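Local coordinates for protein multi-copper Oxidase CueO (PDB 6EVG) that is a bacterial laccase-like multicopper oxidase with oxidase activity towards lignin model compounds and lignosulfonate, at residues E49-A55 and I181-V186; P172-R178 and G200-N206; F335-R340 and E400-A404; I191-M195 and N344-M348. One frame throughout, in Å; residues are numbered along the deposited sequence.

Interaction 1: residues E49-A55 and I181-V186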
loop_
_atom_site.group_PDB
_atom_site.type_symbol
_atom_site.label_atom_id
_atom_site.label_comp_id
_atom_site.label_asym_id
_atom_site.label_seq_id
_atom_site.Cartn_x
_atom_site.Cartn_y
_atom_site.Cartn_z
ATOM N N GLU A 49 18.132 1.408 13.742
ATOM C CA GLU A 49 18.487 0.728 14.973
ATOM C C GLU A 49 19.487 1.533 15.693
ATOM O O GLU A 49 20.230 2.304 15.080
ATOM C CB GLU A 49 18.794 -0.667 14.681
ATOM C CG GLU A 49 20.014 -0.950 14.005
ATOM C CD GLU A 49 20.396 -2.449 14.126
ATOM O OE1 GLU A 49 19.578 -3.365 14.480
ATOM O OE2 GLU A 49 21.561 -2.687 13.851
ATOM N N GLU A 50 19.532 1.377 16.996
ATOM C CA GLU A 50 20.446 2.118 17.849
ATOM C C GLU A 50 21.846 1.912 17.421
ATOM O O GLU A 50 22.221 0.750 17.125
ATOM C CB GLU A 50 20.297 1.655 19.301
ATOM C CG GLU A 50 21.117 2.402 20.356
ATOM C CD GLU A 50 20.487 2.216 21.735
ATOM O OE1 GLU A 50 20.633 1.095 22.280
ATOM O OE2 GLU A 50 19.807 3.154 22.224
ATOM N N GLY A 51 22.526 3.021 17.254
ATOM C CA GLY A 51 23.934 3.027 16.921
ATOM C C GLY A 51 24.244 3.207 15.474
ATOM O O GLY A 51 25.400 3.357 15.180
ATOM N N SER A 52 23.266 3.236 14.593
ATOM C CA SER A 52 23.578 3.333 13.193
ATOM C C SER A 52 22.596 4.297 12.527
ATOM O O SER A 52 21.578 4.663 13.071
ATOM C CB SER A 52 23.473 1.998 12.516
ATOM O OG SER A 52 22.278 1.359 12.763
ATOM N N GLU A 53 22.974 4.689 11.302
ATOM C CA GLU A 53 22.140 5.575 10.499
ATOM C C GLU A 53 22.465 5.321 9.021
ATOM O O GLU A 53 23.595 4.921 8.693
ATOM C CB GLU A 53 22.600 6.915 10.979
ATOM C CG GLU A 53 21.878 8.040 10.520
ATOM C CD GLU A 53 22.577 9.356 10.972
ATOM O OE1 GLU A 53 23.575 9.834 10.368
ATOM O OE2 GLU A 53 22.156 9.862 12.000
ATOM N N ALA A 54 21.492 5.609 8.150
ATOM C CA ALA A 54 21.670 5.414 6.713
ATOM C C ALA A 54 21.051 6.583 5.958
ATOM O O ALA A 54 20.129 7.255 6.433
ATOM C CB ALA A 54 21.066 4.121 6.228
ATOM N N ALA A 55 21.536 6.782 4.731
ATOM C CA ALA A 55 20.886 7.766 3.837
ATOM C C ALA A 55 19.432 7.409 3.618
ATOM O O ALA A 55 19.089 6.228 3.498
ATOM C CB ALA A 55 21.594 7.747 2.495
ATOM N N ILE A 181 21.066 -0.895 6.689
ATOM C CA ILE A 181 20.673 0.006 7.766
ATOM C C ILE A 181 21.780 0.964 8.197
ATOM O O ILE A 181 21.559 1.824 9.063
ATOM C CB ILE A 181 20.032 -0.761 8.952
ATOM C CG1 ILE A 181 20.988 -1.813 9.511
ATOM C CG2 ILE A 181 18.729 -1.417 8.531
ATOM C CD1 ILE A 181 22.233 -1.412 10.150
ATOM N N GLU A 182 22.983 0.867 7.613
ATOM C CA GLU A 182 24.102 1.781 7.896
ATOM C C GLU A 182 24.778 2.094 6.607
ATOM O O GLU A 182 25.185 1.182 5.856
ATOM C CB GLU A 182 25.065 1.134 8.887
ATOM C CG GLU A 182 26.321 1.967 9.130
ATOM C CD GLU A 182 26.200 3.249 9.874
ATOM O OE1 GLU A 182 25.920 3.129 11.056
ATOM O OE2 GLU A 182 26.645 4.347 9.269
ATOM N N GLY A 183 24.973 3.383 6.341
ATOM C CA GLY A 183 25.701 3.807 5.161
ATOM C C GLY A 183 24.845 4.522 4.161
ATOM O O GLY A 183 23.626 4.725 4.286
ATOM N N ASP A 184 25.507 4.878 3.062
ATOM C CA ASP A 184 24.871 5.632 2.018
ATOM C C ASP A 184 24.396 4.869 0.794
ATOM O O ASP A 184 23.580 5.370 0.033
ATOM C CB ASP A 184 25.783 6.796 1.581
ATOM C CG ASP A 184 25.907 7.860 2.676
ATOM O OD1 ASP A 184 25.023 7.922 3.549
ATOM O OD2 ASP A 184 26.849 8.689 2.627
ATOM N N LYS A 185 24.883 3.654 0.643
ATOM C CA LYS A 185 24.492 2.825 -0.534
ATOM C C LYS A 185 23.389 1.912 -0.074
ATOM O O LYS A 185 23.659 0.806 0.404
ATOM C CB LYS A 185 25.704 2.066 -1.078
ATOM C CG LYS A 185 26.781 2.961 -1.615
ATOM C CD LYS A 185 27.886 2.089 -2.181
ATOM C CE LYS A 185 28.946 2.871 -2.892
ATOM N NZ LYS A 185 29.957 1.855 -3.338
ATOM N N VAL A 186 22.151 2.409 -0.104
ATOM C CA VAL A 186 21.035 1.712 0.525
ATOM C C VAL A 186 20.191 0.898 -0.467
ATOM O O VAL A 186 19.582 -0.100 -0.065
ATOM C CB VAL A 186 20.146 2.647 1.350
ATOM C CG1 VAL A 186 20.937 3.260 2.485
ATOM C CG2 VAL A 186 19.493 3.727 0.506
HETATM O O HOH W 1 20.192 2.361 11.294
#
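Glu49 reaches Ile181 at the start of this surface contact, in which a type II beta turn, Glu49 to Ser52, leads into edge strand 54-59 of a cupredoxin-like domain. The strand entry then pairs briefly with the loop after strand 170-178. Glu49 crosses Ile181 obliquely, its OE2 4.0 Å from CD1 of Ile181. Gly51 takes the turn position where a side chain would jam against the preceding carbonyl oxygen. Ser52 points at the other segment. Its OG shares a water with the carbonyl oxygen of Ile181, and that water donates to Ile181 O at 2.7 Å. The Glu182 carboxylate reaches the Ser52-Glu53 backbone. Its CG lies opposite the backbone N (chi1 175°), and a bend at the next torsion sets Glu182 OE1 3.1 Å from Ser52 CB. OE1 also takes a weak bond from Glu53 N. The CB of Glu53 points away from the other segment, and its OE1 is salt-bridged to Arg45. The carbonyl oxygen of Glu53 accepts from Gly183 N at 3.1 Å. Ala54 forms a single beta bridge with Gly183, and its CB meets Val186 CG1 at 3.8 Å. Asp184 is also salt-bridged to Arg45, so one arginine serves an acid from each segment. At Ala55 the backbone N donates to Gly183 O at 3.0 Å, while CB lies 3.6 Å from Asp184 OD1.

Interaction 2: residues P172-R178 and G200-N206; sequences PLVLQDR and GGNLIVN
The Asn206 side-chain amide reaches strand 172-178 with both polar atoms. ND2 of Asn206 donates to Pro172 O at 2.9 Å, with the acceptor almost in the amide plane, and OD1 accepts from Val174 N at 2.8 Å. The amide thus spans two backbone groups where regular pairing ends, and ND2 also reaches Pro24 O. At the other end, Asn202 ND2 donates to Arg178 O at 3.1 Å from above that carbonyl plane. Asn202 N donates to the same oxygen, so two donors grip it. The Asp177 carboxylate is approached over its face: Gly200 N meets Asp177 OD2 at 2.9 Å, 67° out of plane. OD2 is also salt-bridged to Arg231. A side chain on Gly200 would run into the Arg178 backbone.

Between these ends the strands pair in antiparallel register, with Gln176 and Ile204 exchanging both backbone bonds. Ile204 CG1 sits between its own N and carbonyl carbon (chi1 56°). This brings Ile204 CG1 3.7 Å from Gln176 CB, and its CD1 3.8 Å from Arg178 CG. Leu175, Asp177, Leu203 and Val205 share the opposite face. There Leu175 CD2 and Val205 CG2 lie side by side, 4.0 Å apart. Leu203 and Val205 pack on strand 295-303 of the facing sheet. This is the layered beta sandwich of a cupredoxin-like domain, the building unit of multicopper oxidases.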
loop_
_atom_site.group_PDB
_atom_site.type_symbol
_atom_site.label_atom_id
_atom_site.label_comp_id
_atom_site.label_asym_id
_atom_site.label_seq_id
_atom_site.Cartn_x
_atom_site.Cartn_y
_atom_site.Cartn_z
ATOM N N PRO A 172 -1.165 2.660 13.479
ATOM C CA PRO A 172 -0.717 2.253 12.133
ATOM C C PRO A 172 0.603 1.503 12.224
ATOM O O PRO A 172 1.485 1.873 13.002
ATOM C CB PRO A 172 -0.538 3.593 11.408
ATOM C CG PRO A 172 -0.104 4.519 12.506
ATOM C CD PRO A 172 -0.807 4.053 13.769
ATOM N N LEU A 173 0.702 0.456 11.368
ATOM C CA LEU A 173 1.918 -0.359 11.272
ATOM C C LEU A 173 2.322 -0.430 9.808
ATOM O O LEU A 173 1.643 -1.075 8.996
ATOM C CB LEU A 173 1.704 -1.790 11.778
ATOM C CG LEU A 173 1.186 -1.915 13.232
ATOM C CD1 LEU A 173 0.967 -3.428 13.536
ATOM C CD2 LEU A 173 2.109 -1.278 14.251
ATOM N N VAL A 174 3.455 0.173 9.481
ATOM C CA VAL A 174 4.000 0.136 8.126
ATOM C C VAL A 174 5.140 -0.888 8.135
ATOM O O VAL A 174 6.206 -0.669 8.743
ATOM C CB VAL A 174 4.519 1.533 7.674
ATOM C CG1 VAL A 174 5.078 1.420 6.272
ATOM C CG2 VAL A 174 3.410 2.562 7.795
ATOM N N LEU A 175 4.884 -2.000 7.450
ATOM C CA LEU A 175 5.814 -3.130 7.415
ATOM C C LEU A 175 6.751 -2.972 6.211
ATOM O O LEU A 175 6.252 -2.821 5.073
ATOM C CB LEU A 175 5.054 -4.444 7.290
ATOM C CG LEU A 175 3.903 -4.696 8.261
ATOM C CD1 LEU A 175 3.265 -6.060 8.030
ATOM C CD2 LEU A 175 4.330 -4.565 9.737
ATOM N N GLN A 176 8.060 -3.028 6.444
ATOM C CA GLN A 176 9.042 -2.901 5.369
ATOM C C GLN A 176 10.230 -3.813 5.656
ATOM O O GLN A 176 10.315 -4.468 6.704
ATOM C CB GLN A 176 9.488 -1.457 5.154
ATOM C CG GLN A 176 8.373 -0.531 4.755
ATOM C CD GLN A 176 8.785 0.910 4.737
ATOM O OE1 GLN A 176 9.289 1.448 5.756
ATOM N NE2 GLN A 176 8.570 1.573 3.586
ATOM N N ASP A 177 11.159 -3.883 4.716
ATOM C CA ASP A 177 12.405 -4.579 4.885
ATOM C C ASP A 177 13.578 -3.780 4.352
ATOM O O ASP A 177 13.402 -2.831 3.582
ATOM C CB ASP A 177 12.384 -6.005 4.308
ATOM C CG ASP A 177 12.221 -6.151 2.813
ATOM O OD1 ASP A 177 11.795 -5.185 2.163
ATOM O OD2 ASP A 177 12.507 -7.288 2.280
ATOM N N ARG A 178 14.768 -4.108 4.812
ATOM C CA ARG A 178 15.968 -3.377 4.502
ATOM C C ARG A 178 17.143 -4.344 4.288
ATOM O O ARG A 178 17.406 -5.224 5.103
ATOM C CB ARG A 178 16.393 -2.495 5.686
ATOM C CG ARG A 178 15.427 -1.386 6.041
ATOM C CD ARG A 178 15.312 -0.316 4.945
ATOM N NE ARG A 178 16.585 0.313 4.717
ATOM C CZ ARG A 178 16.714 1.476 4.077
ATOM N NH1 ARG A 178 15.678 2.060 3.558
ATOM N NH2 ARG A 178 17.923 2.050 4.006
ATOM N N GLY A 200 15.325 -7.555 1.670
ATOM C CA GLY A 200 16.424 -7.556 2.631
ATOM C C GLY A 200 16.074 -8.297 3.887
ATOM O O GLY A 200 14.895 -8.521 4.151
ATOM N N GLY A 201 17.091 -8.631 4.656
ATOM C CA GLY A 201 16.896 -9.473 5.865
ATOM C C GLY A 201 16.544 -8.717 7.107
ATOM O O GLY A 201 16.190 -9.328 8.113
ATOM N N ASN A 202 16.655 -7.385 7.099
ATOM C CA ASN A 202 16.303 -6.611 8.312
ATOM C C ASN A 202 14.858 -6.158 8.178
ATOM O O ASN A 202 14.559 -5.313 7.319
ATOM C CB ASN A 202 17.216 -5.402 8.440
ATOM C CG ASN A 202 18.649 -5.744 8.522
ATOM O OD1 ASN A 202 19.140 -6.164 9.551
ATOM N ND2 ASN A 202 19.374 -5.539 7.441
ATOM N N LEU A 203 13.965 -6.660 9.010
ATOM C CA LEU A 203 12.557 -6.230 8.958
ATOM C C LEU A 203 12.364 -5.026 9.842
ATOM O O LEU A 203 12.978 -4.960 10.908
ATOM C CB LEU A 203 11.652 -7.365 9.382
ATOM C CG LEU A 203 11.828 -8.707 8.670
ATOM C CD1 LEU A 203 10.729 -9.680 9.086
ATOM C CD2 LEU A 203 11.760 -8.526 7.127
ATOM N N ILE A 204 11.516 -4.119 9.392
ATOM C CA ILE A 204 11.239 -2.890 10.154
ATOM C C ILE A 204 9.736 -2.633 10.221
ATOM O O ILE A 204 8.977 -3.027 9.333
ATOM C CB ILE A 204 12.000 -1.682 9.573
ATOM C CG1 ILE A 204 11.676 -1.462 8.093
ATOM C CG2 ILE A 204 13.495 -1.860 9.806
ATOM C CD1 ILE A 204 12.185 -0.142 7.541
ATOM N N VAL A 205 9.342 -1.956 11.306
ATOM C CA VAL A 205 7.970 -1.465 11.483
ATOM C C VAL A 205 8.060 -0.004 11.851
ATOM O O VAL A 205 8.765 0.390 12.775
ATOM C CB VAL A 205 7.176 -2.268 12.524
ATOM C CG1 VAL A 205 5.727 -1.795 12.581
ATOM C CG2 VAL A 205 7.267 -3.781 12.266
ATOM N N ASN A 206 7.352 0.830 11.064
ATOM C CA ASN A 206 7.406 2.280 11.265
ATOM C C ASN A 206 8.832 2.783 11.360
ATOM O O ASN A 206 9.134 3.706 12.106
ATOM C CB ASN A 206 6.540 2.740 12.459
ATOM C CG ASN A 206 5.070 2.474 12.240
ATOM O OD1 ASN A 206 4.654 2.013 11.164
ATOM N ND2 ASN A 206 4.250 2.774 13.260
#

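Interaction 3: residues F335-R340 and E400-A404; sequences FFFDER and EMAIA
Arg340 and Glu400 lie alongside each other, but their charged ends do not join in a salt bridge. The guanidinium instead uses its edge: Arg340 NH1 donates to the backbone oxygen Glu400 O at 3.1 Å, with that oxygen in the guanidinium plane. NH1 itself stands above the plane of that carbonyl. Glu400 OE1 sits over one face, 4.2 Å from Arg340 NH1, with the two planes 45° apart. The bend at chi3 (65°) turns the arginine head back to this carbonyl. A leucine in place of Arg340 would probably leave Glu400 O with only the Asn344 side chain of these two donors and the Glu400 carboxylate without its nearby positive charge.

Phe337 and Ile403 also pack flank to flank, with Ile403 CD1 3.6 Å from Phe337 CE2. Phe335 presents its ring edge to Ile403 O, with Phe335 CD1 at 3.4 Å. A water bridges that oxygen to Phe336 N. Asp338 and Ala402 form a single antiparallel bridge. Asp338 N donates to Ala402 O at 2.9 Å, and Ala402 N returns a bond to Asp338 O. Asp338 OD1 accepts from Arg340 N, an Asx turn just ahead of the helix.

The Phe337 ring lies nearly parallel to copper ligand His434, and Glu339 OE2 is hydrogen-bonded to His434 NE2, which is consistent with a second-shell place behind the copper ligands. The contact links the end of strand 332-336 and the start of helix 341-348 to a loop beside strand 501-506.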
loop_
_atom_site.group_PDB
_atom_site.type_symbol
_atom_site.label_atom_id
_atom_site.label_comp_id
_atom_site.label_asym_id
_atom_site.label_seq_id
_atom_site.Cartn_x
_atom_site.Cartn_y
_atom_site.Cartn_z
ATOM N N PHE A 335 -4.963 -9.957 -18.527
ATOM C CA PHE A 335 -3.599 -9.532 -18.433
ATOM C C PHE A 335 -2.755 -10.598 -17.826
ATOM O O PHE A 335 -3.173 -11.267 -16.854
ATOM C CB PHE A 335 -3.447 -8.179 -17.686
ATOM C CG PHE A 335 -4.188 -7.070 -18.342
ATOM C CD1 PHE A 335 -3.666 -6.423 -19.444
ATOM C CD2 PHE A 335 -5.460 -6.729 -17.963
ATOM C CE1 PHE A 335 -4.419 -5.461 -20.102
ATOM C CE2 PHE A 335 -6.206 -5.787 -18.611
ATOM C CZ PHE A 335 -5.682 -5.148 -19.709
ATOM N N PHE A 336 -1.556 -10.759 -18.323
ATOM C CA PHE A 336 -0.535 -11.712 -17.880
ATOM C C PHE A 336 0.689 -10.930 -17.391
ATOM O O PHE A 336 1.218 -10.054 -18.110
ATOM C CB PHE A 336 -0.174 -12.659 -19.038
ATOM C CG PHE A 336 0.952 -13.582 -18.750
ATOM C CD1 PHE A 336 0.944 -14.399 -17.629
ATOM C CD2 PHE A 336 2.062 -13.628 -19.581
ATOM C CE1 PHE A 336 1.991 -15.280 -17.392
ATOM C CE2 PHE A 336 3.129 -14.489 -19.319
ATOM C CZ PHE A 336 3.043 -15.325 -18.248
ATOM N N PHE A 337 1.121 -11.219 -16.159
ATOM C CA PHE A 337 2.338 -10.656 -15.610
ATOM C C PHE A 337 3.537 -11.379 -16.227
ATOM O O PHE A 337 3.960 -12.453 -15.772
ATOM C CB PHE A 337 2.346 -10.799 -14.068
ATOM C CG PHE A 337 1.309 -9.971 -13.362
ATOM C CD1 PHE A 337 0.007 -10.369 -13.221
ATOM C CD2 PHE A 337 1.630 -8.735 -12.850
ATOM C CE1 PHE A 337 -0.891 -9.586 -12.502
ATOM C CE2 PHE A 337 0.722 -7.964 -12.177
ATOM C CZ PHE A 337 -0.548 -8.380 -12.025
ATOM N N ASP A 338 4.055 -10.776 -17.295
ATOM C CA ASP A 338 5.063 -11.410 -18.102
ATOM C C ASP A 338 6.445 -10.972 -17.637
ATOM O O ASP A 338 6.911 -9.853 -17.941
ATOM C CB ASP A 338 4.825 -11.054 -19.575
ATOM C CG ASP A 338 5.643 -11.911 -20.512
ATOM O OD1 ASP A 338 6.569 -12.625 -20.102
ATOM O OD2 ASP A 338 5.297 -11.881 -21.733
ATOM N N GLU A 339 7.134 -11.877 -16.939
ATOM C CA GLU A 339 8.459 -11.636 -16.418
ATOM C C GLU A 339 9.532 -11.745 -17.517
ATOM O O GLU A 339 10.668 -11.386 -17.264
ATOM C CB GLU A 339 8.794 -12.632 -15.316
ATOM C CG GLU A 339 7.870 -12.499 -14.120
ATOM C CD GLU A 339 7.965 -13.652 -13.082
ATOM O OE1 GLU A 339 9.108 -14.047 -12.764
ATOM O OE2 GLU A 339 6.853 -14.132 -12.572
ATOM N N ARG A 340 9.192 -12.241 -18.710
ATOM C CA ARG A 340 10.124 -12.392 -19.828
ATOM C C ARG A 340 11.413 -13.063 -19.382
ATOM O O ARG A 340 12.510 -12.635 -19.685
ATOM C CB ARG A 340 10.404 -11.038 -20.520
ATOM C CG ARG A 340 9.121 -10.425 -21.100
ATOM C CD ARG A 340 9.377 -9.110 -21.839
ATOM N NE ARG A 340 10.190 -9.249 -23.031
ATOM C CZ ARG A 340 11.527 -9.096 -23.119
ATOM N NH1 ARG A 340 12.315 -8.809 -22.058
ATOM N NH2 ARG A 340 12.091 -9.234 -24.318
ATOM N N GLU A 400 13.510 -6.180 -19.177
ATOM C CA GLU A 400 12.186 -5.724 -19.550
ATOM C C GLU A 400 11.145 -6.722 -19.103
ATOM O O GLU A 400 11.370 -7.940 -19.182
ATOM C CB GLU A 400 12.051 -5.462 -21.059
ATOM C CG GLU A 400 13.045 -4.452 -21.678
ATOM C CD GLU A 400 12.875 -4.290 -23.194
ATOM O OE1 GLU A 400 12.144 -5.053 -23.837
ATOM O OE2 GLU A 400 13.552 -3.449 -23.779
ATOM N N MET A 401 9.984 -6.237 -18.696
ATOM C CA MET A 401 8.818 -7.049 -18.367
ATOM C C MET A 401 7.595 -6.334 -18.905
ATOM O O MET A 401 7.661 -5.168 -19.382
ATOM C CB MET A 401 8.728 -7.241 -16.844
ATOM C CG MET A 401 9.856 -8.003 -16.293
ATOM S SD MET A 401 9.644 -8.299 -14.519
ATOM C CE MET A 401 11.164 -9.057 -14.157
ATOM N N ALA A 402 6.450 -6.954 -18.803
ATOM C CA ALA A 402 5.209 -6.393 -19.330
ATOM C C ALA A 402 4.028 -6.880 -18.540
ATOM O O ALA A 402 4.018 -8.002 -17.996
ATOM C CB ALA A 402 4.994 -6.763 -20.804
ATOM N N ILE A 403 2.983 -6.066 -18.488
ATOM C CA ILE A 403 1.659 -6.448 -18.044
ATOM C C ILE A 403 0.611 -6.454 -19.166
ATOM O O ILE A 403 -0.344 -7.236 -19.147
ATOM C CB ILE A 403 1.165 -5.624 -16.806
ATOM C CG1 ILE A 403 -0.028 -6.279 -16.099
ATOM C CG2 ILE A 403 0.874 -4.181 -17.137
ATOM C CD1 ILE A 403 -0.323 -5.647 -14.749
ATOM N N ALA A 404 0.785 -5.554 -20.142
ATOM C CA ALA A 404 -0.141 -5.419 -21.265
ATOM C C ALA A 404 0.479 -5.801 -22.591
ATOM O O ALA A 404 0.366 -5.068 -23.607
ATOM C CB ALA A 404 -0.744 -4.036 -21.309
HETATM O O HOH W 2 -1.056 -9.391 -20.898
#

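Interaction 4: residues I191-M195 and N344-M348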
loop_
_atom_site.group_PDB
_atom_site.type_symbol
_atom_site.label_atom_id
_atom_site.label_comp_id
_atom_site.label_asym_id
_atom_site.label_seq_id
_atom_site.Cartn_x
_atom_site.Cartn_y
_atom_site.Cartn_z
ATOM N N ILE A 191 20.870 -7.860 -10.893
ATOM C CA ILE A 191 19.953 -8.389 -11.912
ATOM C C ILE A 191 18.934 -9.341 -11.296
ATOM O O ILE A 191 17.752 -9.362 -11.732
ATOM C CB ILE A 191 20.690 -9.022 -13.098
ATOM C CG1 ILE A 191 19.689 -9.241 -14.309
ATOM C CG2 ILE A 191 21.547 -10.218 -12.735
ATOM C CD1 ILE A 191 20.286 -9.273 -15.710
ATOM N N MET A 192 19.326 -10.117 -10.304
ATOM C CA MET A 192 18.372 -10.970 -9.610
ATOM C C MET A 192 17.314 -10.172 -8.877
ATOM O O MET A 192 16.161 -10.590 -8.828
ATOM C CB MET A 192 19.095 -11.948 -8.667
ATOM C CG MET A 192 19.743 -13.094 -9.449
ATOM S SD MET A 192 18.595 -14.251 -10.227
ATOM C CE MET A 192 18.085 -15.323 -8.885
ATOM N N ASP A 193 17.692 -9.041 -8.295
ATOM C CA ASP A 193 16.707 -8.133 -7.637
ATOM C C ASP A 193 15.739 -7.577 -8.644
ATOM O O ASP A 193 14.540 -7.452 -8.359
ATOM C CB ASP A 193 17.397 -6.991 -6.915
ATOM C CG ASP A 193 18.307 -7.438 -5.806
ATOM O OD1 ASP A 193 17.958 -8.399 -5.055
ATOM O OD2 ASP A 193 19.370 -6.789 -5.617
ATOM N N LEU A 194 16.229 -7.224 -9.825
ATOM C CA LEU A 194 15.298 -6.675 -10.839
ATOM C C LEU A 194 14.340 -7.779 -11.295
ATOM O O LEU A 194 13.155 -7.528 -11.548
ATOM C CB LEU A 194 16.035 -6.079 -12.034
ATOM C CG LEU A 194 16.853 -4.867 -11.740
ATOM C CD1 LEU A 194 17.562 -4.368 -13.017
ATOM C CD2 LEU A 194 16.036 -3.735 -11.065
ATOM N N MET A 195 14.852 -9.024 -11.442
ATOM C CA MET A 195 14.000 -10.121 -11.915
ATOM C C MET A 195 13.017 -10.584 -10.854
ATOM O O MET A 195 11.846 -10.892 -11.176
ATOM C CB MET A 195 14.813 -11.271 -12.402
ATOM C CG MET A 195 15.566 -10.953 -13.696
ATOM S SD MET A 195 16.547 -12.247 -14.396
ATOM C CE MET A 195 15.234 -13.327 -14.891
ATOM N N ASN A 344 15.346 -12.176 -20.213
ATOM C CA ASN A 344 16.141 -11.580 -19.148
ATOM C C ASN A 344 17.243 -12.513 -18.612
ATOM O O ASN A 344 18.304 -12.025 -18.244
ATOM C CB ASN A 344 15.233 -11.117 -18.015
ATOM C CG ASN A 344 14.336 -9.960 -18.427
ATOM O OD1 ASN A 344 14.755 -9.056 -19.182
ATOM N ND2 ASN A 344 13.125 -9.970 -17.924
ATOM N N MET A 345 17.046 -13.844 -18.575
ATOM C CA MET A 345 18.130 -14.765 -18.095
ATOM C C MET A 345 19.243 -14.799 -19.101
ATOM O O MET A 345 20.452 -14.925 -18.756
ATOM C CB MET A 345 17.576 -16.185 -17.813
ATOM C CG MET A 345 16.837 -16.342 -16.482
ATOM S SD MET A 345 17.747 -16.171 -14.891
ATOM C CE MET A 345 18.739 -17.647 -15.076
ATOM N N LYS A 346 18.880 -14.652 -20.372
ATOM C CA LYS A 346 19.896 -14.578 -21.411
ATOM C C LYS A 346 20.786 -13.354 -21.185
ATOM O O LYS A 346 21.983 -13.454 -21.313
ATOM C CB LYS A 346 19.227 -14.479 -22.762
ATOM C CG LYS A 346 20.215 -14.450 -23.875
ATOM C CD LYS A 346 19.521 -14.620 -25.192
ATOM C CE LYS A 346 20.555 -14.447 -26.310
ATOM N NZ LYS A 346 19.970 -14.618 -27.635
ATOM N N LEU A 347 20.189 -12.256 -20.780
ATOM C CA LEU A 347 20.918 -11.042 -20.456
ATOM C C LEU A 347 21.855 -11.285 -19.312
ATOM O O LEU A 347 23.006 -10.924 -19.385
ATOM C CB LEU A 347 19.899 -9.938 -20.124
ATOM C CG LEU A 347 20.386 -8.572 -19.736
ATOM C CD1 LEU A 347 21.163 -7.912 -20.879
ATOM C CD2 LEU A 347 19.146 -7.780 -19.334
ATOM N N MET A 348 21.369 -11.941 -18.264
ATOM C CA MET A 348 22.174 -12.176 -17.059
ATOM C C MET A 348 23.433 -12.989 -17.412
ATOM O O MET A 348 24.553 -12.737 -16.846
ATOM C CB MET A 348 21.296 -12.933 -15.995
ATOM C CG MET A 348 22.070 -13.328 -14.765
ATOM S SD MET A 348 21.155 -13.976 -13.391
ATOM C CE MET A 348 21.592 -15.700 -13.308
#
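A methionine-rich, nearly antiparallel pairing of two short helices, 191-196 and 341-348, lies near the mononuclear copper site of this oxidase. The segment axes run 172° apart in direction and come no closer than 11.0 Å, so the long side chains do the bridging. Ile191 points at the partner helix and touches it with two branches. The trans chi1 of -166° sends CG1 away from the backbone N and carries Ile191 CD1 across to Met348 CA at 3.7 Å. The same methyl of Ile191 meets Leu347 CD2 at 4.1 Å. Ile191 CG2 rests on the next part of the methionine, 3.8 Å from Met348 CG and equally near its sulfur. Replacing Ile191 by an alanine would probably open a gap beside Met348 and Leu347 and leave the methionine side chain freer to turn.

Met192 SD lies 4.1 Å from Met348 SD. One turn along from Ile191, Met195 extends past Asn344 in the opposite direction and bends only at its last torsion. Met195 CE thereby reaches Asn344 CB at 3.8 Å. The same methyl of Met195 meets Met345 CG at 3.8 Å, where the two methionine chains cross at about a right angle. Contact across the pair is thus mainly through carbon and sulfur.

The polar end of Asn344 has its partner in the loop before strand 415-417: ND2 is hydrogen-bonded to Glu400 O. Met195 O accepts from NE2 of copper ligand His495, on helix 493-497. Helix 191-196 itself joins strand 170-178 to strand 202-205, while helix 341-348 follows strand 332-336.

Interactions 1 and 2 form one neighbouring pair, with centres about 14 Å apart, and touch where Val186 meets Arg178. Interactions 3 and 4 form another, also about 14 Å apart, joined where Asn344 meets Glu400. Centres of different pairs lie about 26 to 34 Å apart, though the nearest atoms of interactions 2 and 4 are about 7 Å apart. Along the chain, 49-55 comes first, then 172-178, 181-186, 191-195 and 200-206, and finally 335-340, 344-348 and 400-404. The single excursion between strands 170-178 and 202-205 supplies segments to interactions 1 and 4. It reaches both edge strand 54-59 and the copper site's surroundings, and so probably links parts of different cupredoxin-like domains.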